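Local coordinates for periplasmic binding protein/LacI transcriptional regulator (Burkholderia graminis C4D1M, PDB 5HQJ) that binds D-arabinose in the cleft between its two lobes and probably delivers it to an ABC transporter, at residues M265-P269 / V270-S274; V39-F42 / D43-K47. One frame throughout, in Å; residues are numbered along the deposited sequence.

Interaction 1: M265-P269 / V270-S274. With 64K (alpha-D-arabinopyranose), chain B.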
loop_
_atom_site.group_PDB
_atom_site.type_symbol
_atom_site.label_atom_id
_atom_site.label_comp_id
_atom_site.label_asym_id
_atom_site.label_seq_id
_atom_site.Cartn_x
_atom_site.Cartn_y
_atom_site.Cartn_z
HETATM N N MSE A 265 2.533 -6.949 -8.111
HETATM C CA MSE A 265 3.553 -6.018 -7.643
HETATM C C MSE A 265 3.667 -6.180 -6.136
HETATM O O MSE A 265 2.687 -5.885 -5.443
HETATM C CB MSE A 265 3.203 -4.565 -8.008
HETATM C CG MSE A 265 2.929 -4.330 -9.479
HETATM SE SE MSE A 265 4.596 -4.429 -10.472
HETATM C CE MSE A 265 5.392 -2.730 -9.967
ATOM N N VAL A 266 4.832 -6.642 -5.643
ATOM C CA VAL A 266 5.032 -6.890 -4.230
ATOM C C VAL A 266 5.937 -5.815 -3.681
ATOM O O VAL A 266 7.052 -5.666 -4.140
ATOM C CB VAL A 266 5.594 -8.275 -3.963
ATOM C CG1 VAL A 266 5.669 -8.522 -2.449
ATOM C CG2 VAL A 266 4.722 -9.337 -4.656
ATOM N N GLN A 267 5.430 -5.062 -2.715
ATOM C CA GLN A 267 6.176 -4.017 -2.034
ATOM C C GLN A 267 7.068 -4.710 -0.982
ATOM O O GLN A 267 7.169 -5.925 -1.001
ATOM C CB GLN A 267 5.219 -3.004 -1.405
ATOM C CG GLN A 267 4.151 -2.472 -2.329
ATOM C CD GLN A 267 3.314 -1.481 -1.590
ATOM O OE1 GLN A 267 3.780 -0.411 -1.238
ATOM N NE2 GLN A 267 2.051 -1.842 -1.327
ATOM N N ARG A 268 7.724 -3.942 -0.114
ATOM C CA ARG A 268 8.510 -4.489 0.975
ATOM C C ARG A 268 7.968 -4.008 2.336
ATOM O O ARG A 268 8.579 -3.210 3.006
ATOM C CB ARG A 268 10.004 -4.124 0.781
ATOM C CG ARG A 268 10.648 -4.771 -0.446
ATOM C CD ARG A 268 12.144 -4.874 -0.359
ATOM N NE ARG A 268 12.633 -5.751 -1.416
ATOM C CZ ARG A 268 12.858 -5.360 -2.663
ATOM N NH1 ARG A 268 12.659 -4.101 -3.007
ATOM N NH2 ARG A 268 13.288 -6.230 -3.553
ATOM N N PRO A 269 6.769 -4.489 2.735
ATOM C CA PRO A 269 6.123 -4.009 3.972
ATOM C C PRO A 269 6.904 -4.367 5.258
ATOM O O PRO A 269 6.919 -3.613 6.226
ATOM C CB PRO A 269 4.733 -4.691 3.919
ATOM C CG PRO A 269 4.883 -5.863 2.985
ATOM C CD PRO A 269 5.900 -5.392 1.963
ATOM N N VAL A 270 7.538 -5.543 5.277
ATOM C CA VAL A 270 8.328 -5.962 6.429
ATOM C C VAL A 270 9.475 -4.972 6.606
ATOM O O VAL A 270 9.728 -4.493 7.704
ATOM C CB VAL A 270 8.893 -7.405 6.266
ATOM C CG1 VAL A 270 9.608 -7.800 7.521
ATOM C CG2 VAL A 270 7.798 -8.357 6.017
ATOM N N THR A 271 10.205 -4.726 5.513
ATOM C CA THR A 271 11.312 -3.812 5.481
ATOM C C THR A 271 10.851 -2.391 5.875
ATOM O O THR A 271 11.553 -1.686 6.604
ATOM C CB THR A 271 12.012 -3.838 4.064
ATOM O OG1 THR A 271 12.671 -5.097 3.855
ATOM C CG2 THR A 271 13.017 -2.726 3.935
HETATM N N MSE A 272 9.696 -1.947 5.386
HETATM C CA MSE A 272 9.154 -0.658 5.827
HETATM C C MSE A 272 9.019 -0.567 7.350
HETATM O O MSE A 272 9.417 0.426 7.954
HETATM C CB MSE A 272 7.783 -0.369 5.192
HETATM C CG MSE A 272 7.780 -0.089 3.691
HETATM SE SE MSE A 272 5.930 0.167 3.207
HETATM C CE MSE A 272 5.983 -0.633 1.443
ATOM N N GLY A 273 8.436 -1.580 7.976
ATOM C CA GLY A 273 8.215 -1.534 9.420
ATOM C C GLY A 273 9.521 -1.572 10.175
ATOM O O GLY A 273 9.732 -0.876 11.184
ATOM N N SER A 274 10.447 -2.389 9.684
ATOM C CA SER A 274 11.751 -2.463 10.294
ATOM C C SER A 274 12.506 -1.124 10.237
ATOM O O SER A 274 13.021 -0.609 11.243
ATOM C CB SER A 274 12.559 -3.551 9.576
ATOM O OG SER A 274 13.698 -3.835 10.315
HETATM O O2 64K B . 0.370 0.067 -0.009
HETATM C C2 64K B . -1.064 -0.201 0.159
HETATM C C3 64K B . -1.279 -1.658 -0.097
HETATM O O3 64K B . -1.204 -1.890 -1.486
HETATM C C4 64K B . -2.667 -2.118 0.335
HETATM O O4 64K B . -3.702 -1.560 -0.496
HETATM C C5 64K B . -2.925 -1.690 1.708
HETATM O O5 64K B . -2.906 -0.243 1.759
HETATM C C1 64K B . -1.486 0.155 1.556
HETATM O O1 64K B . -1.391 1.518 1.710
#
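Q267 meets M272, and R268 meets T271, in a local helix-start contact where strand 263-266 of one lobe runs through a short link into helix 269-284. The Q267 amide oxygen OE1 lies 3.5 Å from the terminal methyl CE of the selenomethionine M272, whose long flexible chain reaches back along the link. R268 is the N-cap residue, and its backbone carbonyl serves the first turn: M272 N donates to R268 O at 2.9 Å. The next bond of the same turn runs from G273 N to P269 O, 3.1 Å. Proline fits this first helical position because no backbone N-H is required there, and its ring limits the backbone's freedom. CB of R268 and CB of T271 pack at 3.9 Å. In this two-lobed periplasmic-binding-protein fold the link is one of the crossings between lobes: strand 263-266 belongs to the mixed sheet of one lobe, and helix 269-284 packs beside helix 42-56 of the other. Q267 OE1 is held by T130 OG1 and R268 NH1 by T296 O, two residues just past strands 127-129 and 294-295 of the parallel sheet. With CG beside its own backbone N (chi1 -50°) and extended beyond, the Q267 chain carries its amide to the sugar, where NE2 donates almost straight (174°) to O2 of arabinopyranose at 2.9 Å. D247 OD1 accepts from the same NE2, which helps fix the amide's rotation.

Interaction 2: V39-F42 / D43-K47; sequences VPFF and DDCNK. With 64K (alpha-D-arabinopyranose), chain B.
C45 touches two aromatic rings at once: its SG is 3.9 Å from CE2 of F41 and equally 3.9 Å from CD1 of F42. Both are sulfur-aromatic contacts with an oblique approach, and the small, polarisable thiol suits a buried spot against two rings. The rings also pack on each other, CD2 of F41 standing 3.8 Å above the centre of the F42 ring, while V39 CG2 comes to the F42 edge in its plane. F41 carries its CG anti to the backbone N (chi1 174°), which brings one ring face to the sugar; C3 of arabinopyranose lies 3.9 Å above the centre of that face. An aromatic platform of this kind is a familiar feature of sugar-binding pockets, where it matches the apolar patch of a pyranose.

Backbone hydrogen bonds wind the chain into the helix. D43 N donates to P40 O, D44 N only weakly to F41 O, and N46 N to F42 O at 2.9 Å. A water bridges the exposed flank, donating to V39 O and to D43 OD1, at 2.8 Å from OD1, a task suited to a short carboxylate. D44 OD2 has a salt bridge to K311 NZ.

Around this turn, P269 of helix 269-284 covers F41, D44 and C45; Y115 of strand 111-115 touches F42 and C45, and on strand 59-62 W62 packs on F42 while the Y60 hydroxyl is hydrogen-bonded to N46 OD1.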
loop_
_atom_site.group_PDB
_atom_site.type_symbol
_atom_site.label_atom_id
_atom_site.label_comp_id
_atom_site.label_asym_id
_atom_site.label_seq_id
_atom_site.Cartn_x
_atom_site.Cartn_y
_atom_site.Cartn_z
ATOM N N VAL A 39 -6.002 -4.165 8.368
ATOM C CA VAL A 39 -6.166 -4.886 7.109
ATOM C C VAL A 39 -4.898 -5.709 6.793
ATOM O O VAL A 39 -3.817 -5.400 7.277
ATOM C CB VAL A 39 -6.462 -3.916 5.953
ATOM C CG1 VAL A 39 -7.820 -3.273 6.129
ATOM C CG2 VAL A 39 -5.417 -2.864 5.887
ATOM N N PRO A 40 -5.029 -6.753 5.963
ATOM C CA PRO A 40 -4.043 -7.829 5.827
ATOM C C PRO A 40 -2.668 -7.349 5.502
ATOM O O PRO A 40 -1.729 -7.840 6.083
ATOM C CB PRO A 40 -4.586 -8.679 4.689
ATOM C CG PRO A 40 -6.058 -8.400 4.701
ATOM C CD PRO A 40 -6.261 -7.032 5.207
ATOM N N PHE A 41 -2.538 -6.405 4.592
ATOM C CA PHE A 41 -1.208 -5.921 4.246
ATOM C C PHE A 41 -0.335 -5.521 5.436
ATOM O O PHE A 41 0.881 -5.764 5.416
ATOM C CB PHE A 41 -1.369 -4.734 3.293
ATOM C CG PHE A 41 -0.075 -4.019 2.947
ATOM C CD1 PHE A 41 0.756 -4.477 1.921
ATOM C CD2 PHE A 41 0.261 -2.846 3.601
ATOM C CE1 PHE A 41 1.923 -3.779 1.570
ATOM C CE2 PHE A 41 1.407 -2.147 3.273
ATOM C CZ PHE A 41 2.244 -2.598 2.221
ATOM N N PHE A 42 -0.923 -4.884 6.448
ATOM C CA PHE A 42 -0.120 -4.276 7.504
ATOM C C PHE A 42 0.411 -5.237 8.542
ATOM O O PHE A 42 1.219 -4.824 9.376
ATOM C CB PHE A 42 -0.925 -3.170 8.191
ATOM C CG PHE A 42 -1.093 -1.963 7.325
ATOM C CD1 PHE A 42 -0.078 -1.061 7.211
ATOM C CD2 PHE A 42 -2.241 -1.783 6.589
ATOM C CE1 PHE A 42 -0.217 0.073 6.378
ATOM C CE2 PHE A 42 -2.434 -0.647 5.778
ATOM C CZ PHE A 42 -1.405 0.266 5.647
ATOM N N ASP A 43 -0.081 -6.477 8.527
ATOM C CA ASP A 43 0.464 -7.508 9.407
ATOM C C ASP A 43 1.961 -7.595 9.178
ATOM O O ASP A 43 2.728 -7.733 10.126
ATOM C CB ASP A 43 -0.212 -8.865 9.160
ATOM C CG ASP A 43 -1.576 -8.986 9.854
ATOM O OD1 ASP A 43 -2.068 -8.005 10.472
ATOM O OD2 ASP A 43 -2.171 -10.090 9.762
ATOM N N ASP A 44 2.411 -7.490 7.935
ATOM C CA ASP A 44 3.852 -7.563 7.659
ATOM C C ASP A 44 4.591 -6.352 8.229
ATOM O O ASP A 44 5.729 -6.463 8.680
ATOM C CB ASP A 44 4.139 -7.634 6.156
ATOM C CG ASP A 44 4.077 -9.062 5.570
ATOM O OD1 ASP A 44 4.300 -10.045 6.305
ATOM O OD2 ASP A 44 3.829 -9.174 4.339
ATOM N N CYS A 45 3.971 -5.180 8.170
ATOM C CA CYS A 45 4.593 -3.994 8.713
ATOM C C CYS A 45 4.775 -4.096 10.216
ATOM O O CYS A 45 5.830 -3.735 10.759
ATOM C CB CYS A 45 3.732 -2.771 8.361
ATOM S SG CYS A 45 3.520 -2.460 6.585
ATOM N N ASN A 46 3.729 -4.586 10.881
ATOM C CA ASN A 46 3.793 -4.933 12.285
ATOM C C ASN A 46 4.926 -5.913 12.563
ATOM O O ASN A 46 5.747 -5.686 13.449
ATOM C CB ASN A 46 2.438 -5.499 12.722
ATOM C CG ASN A 46 2.272 -5.564 14.232
ATOM O OD1 ASN A 46 3.085 -5.035 14.989
ATOM N ND2 ASN A 46 1.176 -6.170 14.669
ATOM N N LYS A 47 4.973 -7.024 11.834
ATOM C CA LYS A 47 6.065 -8.000 12.026
ATOM C C LYS A 47 7.475 -7.369 11.955
ATOM O O LYS A 47 8.307 -7.551 12.869
ATOM C CB LYS A 47 5.930 -9.110 10.994
ATOM C CG LYS A 47 7.077 -10.108 11.006
ATOM C CD LYS A 47 6.853 -11.193 9.990
ATOM C CE LYS A 47 7.990 -12.173 10.010
ATOM N NZ LYS A 47 7.837 -13.168 8.929
HETATM O O2 64K B . 0.370 0.067 -0.009
HETATM C C2 64K B . -1.064 -0.201 0.159
HETATM C C3 64K B . -1.279 -1.658 -0.097
HETATM O O3 64K B . -1.204 -1.890 -1.486
HETATM C C4 64K B . -2.667 -2.118 0.335
HETATM O O4 64K B . -3.702 -1.560 -0.496
HETATM C C5 64K B . -2.925 -1.690 1.708
HETATM O O5 64K B . -2.906 -0.243 1.759
HETATM C C1 64K B . -1.486 0.155 1.556
HETATM O O1 64K B . -1.391 1.518 1.710
HETATM O O HOH W 1 -3.025 -5.465 9.968
HETATM O O HOH W 2 0.825 -8.919 5.850
HETATM O O HOH W 3 1.907 -7.481 3.229
#

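How the interactions relate
Interaction 2 comes first along the chain, yet the two contacts pack together, their centres about 9 Å apart, and both reach the bound arabinopyranose. Interaction 1 gives the pocket a polar group and interaction 2 an apolar face. Their pocket residues touch, with Q267 NE2 3.5 Å from F41 CE1. P269 forms the main packing bridge: its CB lies 3.7 Å from F41 CZ, its CG 3.7 Å from D44 CB and its O 3.6 Å from C45 SG, joining the starts of helices 269-284 and 42-56. The C-terminal K311 also joins the two turns: its carbonyl O is hydrogen-bonded to T271 OG1, and its NZ forms the salt bridge with D44.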